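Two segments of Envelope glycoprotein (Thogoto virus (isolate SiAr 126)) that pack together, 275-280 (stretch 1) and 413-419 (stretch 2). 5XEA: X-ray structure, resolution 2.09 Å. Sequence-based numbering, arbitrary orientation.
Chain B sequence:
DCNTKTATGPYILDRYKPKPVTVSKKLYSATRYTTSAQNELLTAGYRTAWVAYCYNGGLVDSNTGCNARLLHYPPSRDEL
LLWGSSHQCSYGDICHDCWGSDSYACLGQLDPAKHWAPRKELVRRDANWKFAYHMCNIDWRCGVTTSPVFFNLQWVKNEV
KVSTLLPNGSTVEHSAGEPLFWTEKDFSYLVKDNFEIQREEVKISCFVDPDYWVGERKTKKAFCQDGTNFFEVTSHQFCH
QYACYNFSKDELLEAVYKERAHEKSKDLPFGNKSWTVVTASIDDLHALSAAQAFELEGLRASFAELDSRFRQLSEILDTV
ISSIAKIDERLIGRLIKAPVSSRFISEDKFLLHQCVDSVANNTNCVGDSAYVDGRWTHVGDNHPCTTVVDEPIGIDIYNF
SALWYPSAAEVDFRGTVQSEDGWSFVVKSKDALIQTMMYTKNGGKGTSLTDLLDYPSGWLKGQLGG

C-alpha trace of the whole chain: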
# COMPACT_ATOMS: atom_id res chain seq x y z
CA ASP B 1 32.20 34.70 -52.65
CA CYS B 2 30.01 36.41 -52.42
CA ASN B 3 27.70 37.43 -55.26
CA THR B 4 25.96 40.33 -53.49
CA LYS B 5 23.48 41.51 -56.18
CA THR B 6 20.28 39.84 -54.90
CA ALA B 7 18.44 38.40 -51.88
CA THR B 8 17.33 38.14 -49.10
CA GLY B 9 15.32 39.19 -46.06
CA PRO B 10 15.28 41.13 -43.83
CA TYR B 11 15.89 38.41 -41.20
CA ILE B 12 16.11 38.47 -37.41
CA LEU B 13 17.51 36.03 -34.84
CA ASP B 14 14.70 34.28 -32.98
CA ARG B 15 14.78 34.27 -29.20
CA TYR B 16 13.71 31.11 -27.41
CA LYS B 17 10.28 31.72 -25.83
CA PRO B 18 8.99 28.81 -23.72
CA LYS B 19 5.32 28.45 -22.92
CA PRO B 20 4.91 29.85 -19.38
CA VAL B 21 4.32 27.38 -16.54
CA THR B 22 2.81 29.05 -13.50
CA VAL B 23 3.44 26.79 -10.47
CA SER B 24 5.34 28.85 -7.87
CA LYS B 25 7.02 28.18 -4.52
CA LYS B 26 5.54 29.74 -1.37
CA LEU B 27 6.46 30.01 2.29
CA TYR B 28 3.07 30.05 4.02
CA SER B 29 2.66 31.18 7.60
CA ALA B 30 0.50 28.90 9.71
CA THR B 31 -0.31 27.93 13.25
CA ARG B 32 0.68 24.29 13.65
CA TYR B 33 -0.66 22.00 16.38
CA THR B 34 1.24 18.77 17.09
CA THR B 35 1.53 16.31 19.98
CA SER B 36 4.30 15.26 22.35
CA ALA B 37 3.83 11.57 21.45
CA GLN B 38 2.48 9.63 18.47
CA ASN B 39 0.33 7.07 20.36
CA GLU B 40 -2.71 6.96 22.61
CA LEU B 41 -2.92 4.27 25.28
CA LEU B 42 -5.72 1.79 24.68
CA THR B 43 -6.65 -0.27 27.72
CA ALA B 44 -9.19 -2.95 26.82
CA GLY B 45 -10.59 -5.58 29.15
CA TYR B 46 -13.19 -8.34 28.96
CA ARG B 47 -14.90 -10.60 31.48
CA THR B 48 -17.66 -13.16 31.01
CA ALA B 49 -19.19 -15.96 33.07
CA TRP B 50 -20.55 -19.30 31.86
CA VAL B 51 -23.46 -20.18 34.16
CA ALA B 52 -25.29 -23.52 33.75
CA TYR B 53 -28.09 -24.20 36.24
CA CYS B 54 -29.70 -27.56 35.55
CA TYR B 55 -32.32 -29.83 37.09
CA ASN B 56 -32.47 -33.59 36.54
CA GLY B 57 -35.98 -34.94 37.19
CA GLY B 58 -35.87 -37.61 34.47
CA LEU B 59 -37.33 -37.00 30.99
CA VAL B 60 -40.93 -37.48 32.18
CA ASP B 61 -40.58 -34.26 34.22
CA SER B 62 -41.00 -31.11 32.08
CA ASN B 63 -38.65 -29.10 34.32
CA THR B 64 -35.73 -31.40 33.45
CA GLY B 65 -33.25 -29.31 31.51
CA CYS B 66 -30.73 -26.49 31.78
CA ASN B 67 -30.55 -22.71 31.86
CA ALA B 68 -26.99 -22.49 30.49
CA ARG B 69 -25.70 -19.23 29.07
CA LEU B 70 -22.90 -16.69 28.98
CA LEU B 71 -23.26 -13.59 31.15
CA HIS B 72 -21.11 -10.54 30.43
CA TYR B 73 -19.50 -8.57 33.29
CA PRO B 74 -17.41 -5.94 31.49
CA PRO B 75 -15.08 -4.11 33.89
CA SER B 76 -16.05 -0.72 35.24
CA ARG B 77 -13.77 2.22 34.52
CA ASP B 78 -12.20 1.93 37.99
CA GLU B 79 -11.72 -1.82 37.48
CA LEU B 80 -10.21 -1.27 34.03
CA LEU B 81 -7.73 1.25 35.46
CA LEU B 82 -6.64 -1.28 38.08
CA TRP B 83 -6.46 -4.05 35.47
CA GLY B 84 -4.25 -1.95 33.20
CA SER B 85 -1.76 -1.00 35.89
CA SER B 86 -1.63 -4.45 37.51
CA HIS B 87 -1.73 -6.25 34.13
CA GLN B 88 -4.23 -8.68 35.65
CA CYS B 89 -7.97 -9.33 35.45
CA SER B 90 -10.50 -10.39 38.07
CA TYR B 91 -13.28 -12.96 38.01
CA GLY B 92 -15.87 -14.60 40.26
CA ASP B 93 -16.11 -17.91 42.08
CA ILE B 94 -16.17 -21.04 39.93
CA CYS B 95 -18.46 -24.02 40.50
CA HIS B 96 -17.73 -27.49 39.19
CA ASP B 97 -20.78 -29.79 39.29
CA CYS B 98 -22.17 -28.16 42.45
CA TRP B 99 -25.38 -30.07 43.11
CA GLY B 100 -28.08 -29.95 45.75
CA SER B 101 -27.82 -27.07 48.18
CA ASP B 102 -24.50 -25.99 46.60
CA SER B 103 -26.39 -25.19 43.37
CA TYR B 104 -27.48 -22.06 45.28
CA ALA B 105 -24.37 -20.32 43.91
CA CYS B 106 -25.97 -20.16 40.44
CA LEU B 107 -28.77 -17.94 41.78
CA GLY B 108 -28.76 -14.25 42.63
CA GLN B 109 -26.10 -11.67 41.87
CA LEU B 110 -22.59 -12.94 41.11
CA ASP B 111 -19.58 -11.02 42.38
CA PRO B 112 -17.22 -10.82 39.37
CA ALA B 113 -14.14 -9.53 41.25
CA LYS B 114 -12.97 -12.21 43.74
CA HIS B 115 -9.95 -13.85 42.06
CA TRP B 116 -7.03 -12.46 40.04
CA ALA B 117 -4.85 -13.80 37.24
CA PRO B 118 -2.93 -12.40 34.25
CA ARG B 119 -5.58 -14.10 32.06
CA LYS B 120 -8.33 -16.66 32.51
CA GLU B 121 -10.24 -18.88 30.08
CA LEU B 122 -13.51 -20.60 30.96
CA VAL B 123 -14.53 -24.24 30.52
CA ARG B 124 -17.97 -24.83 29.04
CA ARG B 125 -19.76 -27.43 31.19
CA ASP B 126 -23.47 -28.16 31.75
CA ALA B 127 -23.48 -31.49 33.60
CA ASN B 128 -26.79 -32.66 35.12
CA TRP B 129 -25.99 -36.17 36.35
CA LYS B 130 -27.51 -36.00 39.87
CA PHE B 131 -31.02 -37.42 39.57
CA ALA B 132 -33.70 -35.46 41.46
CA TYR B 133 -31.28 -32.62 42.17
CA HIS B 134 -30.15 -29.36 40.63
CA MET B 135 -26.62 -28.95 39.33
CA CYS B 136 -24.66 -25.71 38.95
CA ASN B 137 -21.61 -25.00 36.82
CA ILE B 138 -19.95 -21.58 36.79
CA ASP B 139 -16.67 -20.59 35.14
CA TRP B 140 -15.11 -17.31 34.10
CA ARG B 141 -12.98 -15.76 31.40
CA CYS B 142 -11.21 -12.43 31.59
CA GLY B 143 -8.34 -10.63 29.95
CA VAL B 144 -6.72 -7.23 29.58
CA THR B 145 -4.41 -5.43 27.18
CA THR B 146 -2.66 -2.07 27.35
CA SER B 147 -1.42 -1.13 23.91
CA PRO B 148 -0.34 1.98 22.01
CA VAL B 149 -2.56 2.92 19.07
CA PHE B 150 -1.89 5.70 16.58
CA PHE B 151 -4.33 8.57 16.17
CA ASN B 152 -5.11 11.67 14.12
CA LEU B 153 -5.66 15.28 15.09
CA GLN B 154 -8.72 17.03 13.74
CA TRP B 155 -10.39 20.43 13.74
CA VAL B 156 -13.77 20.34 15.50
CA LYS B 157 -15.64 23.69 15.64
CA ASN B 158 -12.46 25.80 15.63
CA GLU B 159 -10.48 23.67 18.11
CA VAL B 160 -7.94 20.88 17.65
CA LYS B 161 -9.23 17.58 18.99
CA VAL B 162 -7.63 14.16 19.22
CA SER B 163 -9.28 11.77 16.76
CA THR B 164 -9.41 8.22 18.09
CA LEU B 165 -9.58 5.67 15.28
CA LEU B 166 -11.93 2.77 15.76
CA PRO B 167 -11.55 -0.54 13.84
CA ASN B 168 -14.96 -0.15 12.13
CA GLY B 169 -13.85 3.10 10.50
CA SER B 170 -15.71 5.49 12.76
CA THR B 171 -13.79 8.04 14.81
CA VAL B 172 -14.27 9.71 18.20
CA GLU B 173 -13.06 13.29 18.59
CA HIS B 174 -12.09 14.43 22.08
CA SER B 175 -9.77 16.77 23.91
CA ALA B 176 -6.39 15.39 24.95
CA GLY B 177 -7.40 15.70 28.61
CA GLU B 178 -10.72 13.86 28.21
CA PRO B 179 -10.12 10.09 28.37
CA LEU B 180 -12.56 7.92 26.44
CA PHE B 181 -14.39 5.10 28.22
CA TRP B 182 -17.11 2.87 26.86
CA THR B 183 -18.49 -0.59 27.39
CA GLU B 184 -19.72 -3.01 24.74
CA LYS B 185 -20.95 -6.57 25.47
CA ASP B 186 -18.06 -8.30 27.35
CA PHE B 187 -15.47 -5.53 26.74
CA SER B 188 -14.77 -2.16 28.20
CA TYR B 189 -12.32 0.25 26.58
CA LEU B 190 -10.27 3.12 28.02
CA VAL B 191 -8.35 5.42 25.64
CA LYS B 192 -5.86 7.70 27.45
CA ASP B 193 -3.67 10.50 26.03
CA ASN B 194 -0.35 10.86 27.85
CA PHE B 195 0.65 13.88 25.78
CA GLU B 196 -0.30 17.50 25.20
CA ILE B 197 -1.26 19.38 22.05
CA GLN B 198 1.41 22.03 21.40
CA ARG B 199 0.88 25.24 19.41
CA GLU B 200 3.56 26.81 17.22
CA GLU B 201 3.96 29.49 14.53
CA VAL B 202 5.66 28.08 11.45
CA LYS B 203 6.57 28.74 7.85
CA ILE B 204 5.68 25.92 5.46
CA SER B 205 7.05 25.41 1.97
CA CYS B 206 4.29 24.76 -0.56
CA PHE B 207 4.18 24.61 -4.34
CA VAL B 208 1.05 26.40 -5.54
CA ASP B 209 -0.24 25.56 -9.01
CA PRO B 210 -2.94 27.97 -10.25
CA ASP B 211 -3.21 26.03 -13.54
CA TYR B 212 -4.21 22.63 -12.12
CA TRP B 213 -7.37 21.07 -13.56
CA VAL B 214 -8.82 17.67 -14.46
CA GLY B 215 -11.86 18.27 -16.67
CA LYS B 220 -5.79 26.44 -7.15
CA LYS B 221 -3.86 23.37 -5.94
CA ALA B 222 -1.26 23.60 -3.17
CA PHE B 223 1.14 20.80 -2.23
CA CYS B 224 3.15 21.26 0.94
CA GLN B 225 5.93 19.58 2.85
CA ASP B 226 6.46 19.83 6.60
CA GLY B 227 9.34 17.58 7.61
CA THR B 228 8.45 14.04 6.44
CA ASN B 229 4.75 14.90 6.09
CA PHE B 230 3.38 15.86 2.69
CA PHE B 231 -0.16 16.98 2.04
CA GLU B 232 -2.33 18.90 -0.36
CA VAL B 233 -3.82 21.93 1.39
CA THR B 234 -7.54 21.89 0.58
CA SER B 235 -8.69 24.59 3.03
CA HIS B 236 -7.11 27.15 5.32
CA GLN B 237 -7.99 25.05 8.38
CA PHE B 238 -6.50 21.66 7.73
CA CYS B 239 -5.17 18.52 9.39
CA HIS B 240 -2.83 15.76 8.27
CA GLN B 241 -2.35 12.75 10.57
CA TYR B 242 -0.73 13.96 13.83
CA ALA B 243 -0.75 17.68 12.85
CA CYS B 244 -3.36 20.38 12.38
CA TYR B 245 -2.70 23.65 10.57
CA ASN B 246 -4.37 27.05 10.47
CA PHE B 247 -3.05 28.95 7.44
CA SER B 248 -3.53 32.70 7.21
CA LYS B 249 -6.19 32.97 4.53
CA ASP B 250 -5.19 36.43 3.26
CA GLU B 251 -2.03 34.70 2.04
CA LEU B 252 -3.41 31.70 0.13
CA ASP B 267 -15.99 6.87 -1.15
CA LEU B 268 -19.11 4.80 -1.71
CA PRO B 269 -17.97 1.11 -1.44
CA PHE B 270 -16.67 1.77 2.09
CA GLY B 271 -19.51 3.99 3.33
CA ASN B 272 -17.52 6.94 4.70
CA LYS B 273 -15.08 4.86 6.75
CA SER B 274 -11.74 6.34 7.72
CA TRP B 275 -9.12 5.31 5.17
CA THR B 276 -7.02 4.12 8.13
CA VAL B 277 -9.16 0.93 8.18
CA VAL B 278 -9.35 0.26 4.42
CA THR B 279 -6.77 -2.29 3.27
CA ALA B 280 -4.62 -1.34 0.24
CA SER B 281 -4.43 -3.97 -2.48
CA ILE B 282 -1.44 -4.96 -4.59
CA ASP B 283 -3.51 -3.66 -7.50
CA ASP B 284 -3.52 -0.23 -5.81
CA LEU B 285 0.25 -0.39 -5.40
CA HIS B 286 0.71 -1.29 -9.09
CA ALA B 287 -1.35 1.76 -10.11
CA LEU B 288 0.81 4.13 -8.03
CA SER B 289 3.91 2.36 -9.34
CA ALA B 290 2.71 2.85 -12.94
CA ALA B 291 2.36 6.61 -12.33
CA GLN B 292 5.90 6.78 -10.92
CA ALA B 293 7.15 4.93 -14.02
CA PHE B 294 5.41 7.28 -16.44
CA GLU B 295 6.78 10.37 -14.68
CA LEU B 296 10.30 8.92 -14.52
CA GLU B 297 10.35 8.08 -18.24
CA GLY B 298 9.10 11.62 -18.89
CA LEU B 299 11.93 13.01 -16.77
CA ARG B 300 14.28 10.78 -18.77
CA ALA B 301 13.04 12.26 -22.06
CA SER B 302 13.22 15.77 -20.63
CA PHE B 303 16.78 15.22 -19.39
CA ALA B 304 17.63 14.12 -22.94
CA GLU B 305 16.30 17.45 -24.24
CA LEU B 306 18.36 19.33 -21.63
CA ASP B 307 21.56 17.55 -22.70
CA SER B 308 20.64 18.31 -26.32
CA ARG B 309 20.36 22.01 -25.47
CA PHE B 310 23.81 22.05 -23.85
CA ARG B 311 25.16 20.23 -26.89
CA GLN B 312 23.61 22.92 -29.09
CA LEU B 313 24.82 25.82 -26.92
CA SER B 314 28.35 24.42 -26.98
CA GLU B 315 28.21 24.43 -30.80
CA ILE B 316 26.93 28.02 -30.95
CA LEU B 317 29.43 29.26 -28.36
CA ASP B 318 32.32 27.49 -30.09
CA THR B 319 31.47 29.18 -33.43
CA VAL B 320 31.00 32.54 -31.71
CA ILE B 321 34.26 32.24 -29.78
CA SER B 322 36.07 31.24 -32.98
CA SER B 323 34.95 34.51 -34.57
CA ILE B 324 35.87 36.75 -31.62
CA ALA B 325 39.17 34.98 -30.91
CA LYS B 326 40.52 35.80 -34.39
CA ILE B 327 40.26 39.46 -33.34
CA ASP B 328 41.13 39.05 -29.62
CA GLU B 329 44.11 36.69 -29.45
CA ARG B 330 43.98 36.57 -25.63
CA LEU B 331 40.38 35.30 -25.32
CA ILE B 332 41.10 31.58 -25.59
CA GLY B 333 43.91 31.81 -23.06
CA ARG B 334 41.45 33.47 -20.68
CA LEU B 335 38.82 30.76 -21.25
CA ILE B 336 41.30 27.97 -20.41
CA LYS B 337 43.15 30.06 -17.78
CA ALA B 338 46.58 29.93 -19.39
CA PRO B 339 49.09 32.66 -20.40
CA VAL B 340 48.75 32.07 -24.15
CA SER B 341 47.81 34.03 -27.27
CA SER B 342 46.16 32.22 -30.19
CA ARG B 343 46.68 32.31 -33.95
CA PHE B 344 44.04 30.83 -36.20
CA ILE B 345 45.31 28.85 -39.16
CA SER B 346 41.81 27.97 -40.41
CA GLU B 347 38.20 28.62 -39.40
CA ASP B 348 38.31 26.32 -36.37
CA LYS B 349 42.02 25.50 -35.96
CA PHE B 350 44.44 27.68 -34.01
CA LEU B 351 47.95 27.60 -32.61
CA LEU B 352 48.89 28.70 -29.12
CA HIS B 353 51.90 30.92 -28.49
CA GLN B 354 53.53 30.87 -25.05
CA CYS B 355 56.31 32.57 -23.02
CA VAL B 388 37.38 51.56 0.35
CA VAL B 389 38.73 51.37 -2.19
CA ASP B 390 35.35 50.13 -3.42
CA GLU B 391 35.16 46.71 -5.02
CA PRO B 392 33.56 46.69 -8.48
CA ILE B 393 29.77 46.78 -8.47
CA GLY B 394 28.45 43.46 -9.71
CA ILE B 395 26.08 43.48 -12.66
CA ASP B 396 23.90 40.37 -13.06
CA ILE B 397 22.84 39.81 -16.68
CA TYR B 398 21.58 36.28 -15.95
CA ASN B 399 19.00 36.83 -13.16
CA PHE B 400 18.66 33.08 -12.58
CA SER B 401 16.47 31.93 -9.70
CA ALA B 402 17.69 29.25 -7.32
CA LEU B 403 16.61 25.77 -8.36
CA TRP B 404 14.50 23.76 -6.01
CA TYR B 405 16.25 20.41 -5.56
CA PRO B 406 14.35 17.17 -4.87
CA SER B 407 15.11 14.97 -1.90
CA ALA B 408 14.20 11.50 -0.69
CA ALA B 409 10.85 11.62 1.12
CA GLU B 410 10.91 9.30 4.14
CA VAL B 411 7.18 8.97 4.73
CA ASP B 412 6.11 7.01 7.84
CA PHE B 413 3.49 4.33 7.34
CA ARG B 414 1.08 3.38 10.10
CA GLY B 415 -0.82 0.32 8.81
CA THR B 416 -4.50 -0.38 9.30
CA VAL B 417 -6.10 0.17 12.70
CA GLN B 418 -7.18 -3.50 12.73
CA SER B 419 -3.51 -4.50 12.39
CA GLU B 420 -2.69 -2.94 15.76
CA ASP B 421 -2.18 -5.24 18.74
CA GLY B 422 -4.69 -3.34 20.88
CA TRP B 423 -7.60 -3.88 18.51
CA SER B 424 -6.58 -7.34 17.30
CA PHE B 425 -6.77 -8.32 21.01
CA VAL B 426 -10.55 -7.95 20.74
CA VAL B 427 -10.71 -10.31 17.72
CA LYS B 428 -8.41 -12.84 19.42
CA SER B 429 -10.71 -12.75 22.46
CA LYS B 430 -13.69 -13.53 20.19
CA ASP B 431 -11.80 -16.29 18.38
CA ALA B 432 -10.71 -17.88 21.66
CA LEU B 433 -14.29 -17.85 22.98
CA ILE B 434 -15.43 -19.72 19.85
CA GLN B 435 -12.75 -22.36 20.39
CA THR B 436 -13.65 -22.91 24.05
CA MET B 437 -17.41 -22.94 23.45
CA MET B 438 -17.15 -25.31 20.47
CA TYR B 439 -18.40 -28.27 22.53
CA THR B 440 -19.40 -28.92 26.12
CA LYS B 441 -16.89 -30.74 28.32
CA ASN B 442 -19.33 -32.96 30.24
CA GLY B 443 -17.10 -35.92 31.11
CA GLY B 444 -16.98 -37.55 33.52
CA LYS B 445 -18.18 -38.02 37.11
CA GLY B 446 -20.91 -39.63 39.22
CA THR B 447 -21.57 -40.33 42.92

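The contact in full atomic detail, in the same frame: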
# COMPACT_ATOMS: atom_id res chain seq x y z
N TRP B 275 -10.05 6.06 6.01
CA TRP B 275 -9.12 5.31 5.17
C TRP B 275 -8.08 4.55 5.98
O TRP B 275 -7.39 3.70 5.42
CB TRP B 275 -8.43 6.29 4.21
CG TRP B 275 -9.36 6.81 3.14
CD1 TRP B 275 -9.64 8.12 2.87
CD2 TRP B 275 -10.09 6.03 2.18
NE1 TRP B 275 -10.51 8.20 1.80
CE2 TRP B 275 -10.80 6.93 1.36
CE3 TRP B 275 -10.20 4.65 1.93
CZ2 TRP B 275 -11.62 6.51 0.32
CZ3 TRP B 275 -11.03 4.23 0.89
CH2 TRP B 275 -11.72 5.16 0.10
N THR B 276 -7.94 4.86 7.28
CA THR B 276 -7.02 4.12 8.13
C THR B 276 -7.48 2.68 8.39
O THR B 276 -6.69 1.89 8.92
CB THR B 276 -6.83 4.83 9.47
OG1 THR B 276 -8.08 4.87 10.17
CG2 THR B 276 -6.27 6.32 9.27
N VAL B 277 -8.71 2.31 8.03
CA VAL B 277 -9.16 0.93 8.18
C VAL B 277 -9.35 0.22 6.84
O VAL B 277 -9.66 -0.97 6.83
CB VAL B 277 -10.44 0.81 9.03
CG1 VAL B 277 -10.26 1.51 10.37
CG2 VAL B 277 -11.65 1.36 8.28
N VAL B 278 -9.14 0.90 5.72
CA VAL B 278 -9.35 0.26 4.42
C VAL B 278 -8.01 -0.29 3.94
O VAL B 278 -7.04 0.44 3.78
CB VAL B 278 -9.96 1.24 3.40
CG1 VAL B 278 -10.23 0.52 2.08
CG2 VAL B 278 -11.26 1.85 3.94
N THR B 279 -7.98 -1.60 3.68
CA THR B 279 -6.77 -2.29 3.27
C THR B 279 -6.38 -1.93 1.83
O THR B 279 -7.22 -2.01 0.93
CB THR B 279 -6.99 -3.79 3.36
OG1 THR B 279 -7.21 -4.17 4.72
CG2 THR B 279 -5.81 -4.51 2.78
N ALA B 280 -5.11 -1.59 1.60
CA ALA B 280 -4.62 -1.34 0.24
C ALA B 280 -4.29 -2.66 -0.45
O ALA B 280 -3.71 -3.58 0.14
CB ALA B 280 -3.37 -0.45 0.26
N PHE B 413 4.72 5.05 7.59
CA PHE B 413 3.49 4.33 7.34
C PHE B 413 2.98 3.75 8.65
O PHE B 413 3.77 3.32 9.49
CB PHE B 413 3.71 3.23 6.29
CG PHE B 413 4.33 3.74 5.02
CD1 PHE B 413 3.69 4.71 4.26
CD2 PHE B 413 5.55 3.24 4.58
CE1 PHE B 413 4.26 5.18 3.09
CE2 PHE B 413 6.12 3.69 3.40
CZ PHE B 413 5.48 4.66 2.66
N ARG B 414 1.66 3.77 8.83
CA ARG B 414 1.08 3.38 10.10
C ARG B 414 0.35 2.04 10.07
O ARG B 414 0.18 1.46 11.14
CB ARG B 414 0.12 4.47 10.60
CG ARG B 414 0.79 5.87 10.78
CD ARG B 414 -0.13 6.88 11.45
NE ARG B 414 -1.26 7.26 10.60
CZ ARG B 414 -2.19 8.12 10.98
NH1 ARG B 414 -2.11 8.66 12.17
NH2 ARG B 414 -3.21 8.41 10.18
N GLY B 415 -0.06 1.55 8.91
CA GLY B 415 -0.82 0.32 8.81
C GLY B 415 -2.28 0.53 9.17
O GLY B 415 -2.68 1.59 9.65
N THR B 416 -3.10 -0.51 8.95
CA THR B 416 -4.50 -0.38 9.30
C THR B 416 -4.66 -0.44 10.81
O THR B 416 -3.88 -1.06 11.53
CB THR B 416 -5.37 -1.49 8.65
OG1 THR B 416 -4.87 -2.77 9.05
CG2 THR B 416 -5.38 -1.39 7.14
N VAL B 417 -5.72 0.23 11.29
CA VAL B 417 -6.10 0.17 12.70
C VAL B 417 -6.25 -1.28 13.16
O VAL B 417 -5.73 -1.68 14.21
CB VAL B 417 -7.39 0.99 12.92
CG1 VAL B 417 -7.86 0.89 14.34
CG2 VAL B 417 -7.15 2.47 12.55
N GLN B 418 -6.95 -2.10 12.35
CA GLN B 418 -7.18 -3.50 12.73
C GLN B 418 -5.88 -4.27 12.90
O GLN B 418 -5.86 -5.27 13.61
CB GLN B 418 -8.04 -4.25 11.70
CG GLN B 418 -9.28 -3.51 11.22
CD GLN B 418 -8.99 -2.58 10.03
OE1 GLN B 418 -8.32 -1.58 10.19
NE2 GLN B 418 -9.51 -2.92 8.86
N SER B 419 -4.80 -3.83 12.24
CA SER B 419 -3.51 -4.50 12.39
C SER B 419 -2.89 -4.27 13.76
O SER B 419 -1.98 -5.00 14.14
CB SER B 419 -2.52 -4.01 11.32
OG SER B 419 -2.75 -4.58 10.05

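Neither segment contributes a regular helix or strand at the points where they touch, and the touching parts run 71° apart, so the contact is local rather than an extended pairing of backbones. The two segments come closest around V277 and T416, whose CA atoms lie 5.0 Å apart. Here the carbonyl of T276 takes one of the two hydrogen bonds across the contact. V417 N donates a hydrogen bond to T276 O over 3.1 Å, with an angle of 157° at the hydrogen, and T416 CA lies 3.2 Å from the same T276 O in a CA-H...O contact. One carbonyl oxygen thus meets two consecutive residues of the second segment. Just before them, G415 has a phi of 79°, a value that by itself favours glycine.

A second hydrogen bond is made by a side chain. The CA-to-CB bond of Q418 points sideways, but chi angles of -46°, 87° and -69° fold the side chain so that its amide comes nearer to the first segment. Q418 NE2 donates to V277 O at 2.8 Å, with an angle of 158°. Successive carbonyls of the first segment, those of T276 and V277, are therefore bound by successive residues of the second. The other amide atom, Q418 OE1, lies 3.4 Å from V277 CB; it is buried by the contact without a polar partner in the model.

Van der Waals contacts fill in around these bonds; one of them, between V277 and V417, is between apolar side chains. The CA-to-CB bond of V417 points toward the first segment, and its side chain meets V277, with V277 CG1 3.9 Å from V417 CB, while V417 CG2 approaches T276 OG1 to 3.5 Å. The T416 methyl, CG2, sits 4.1 Å from T279 OG1, extending the contact along the first segment. T276 CG2 lies 3.8 Å from R414 NH2, obliquely to the guanidinium, whose NH1 and NH2 are hydrogen-bonded elsewhere in the structure.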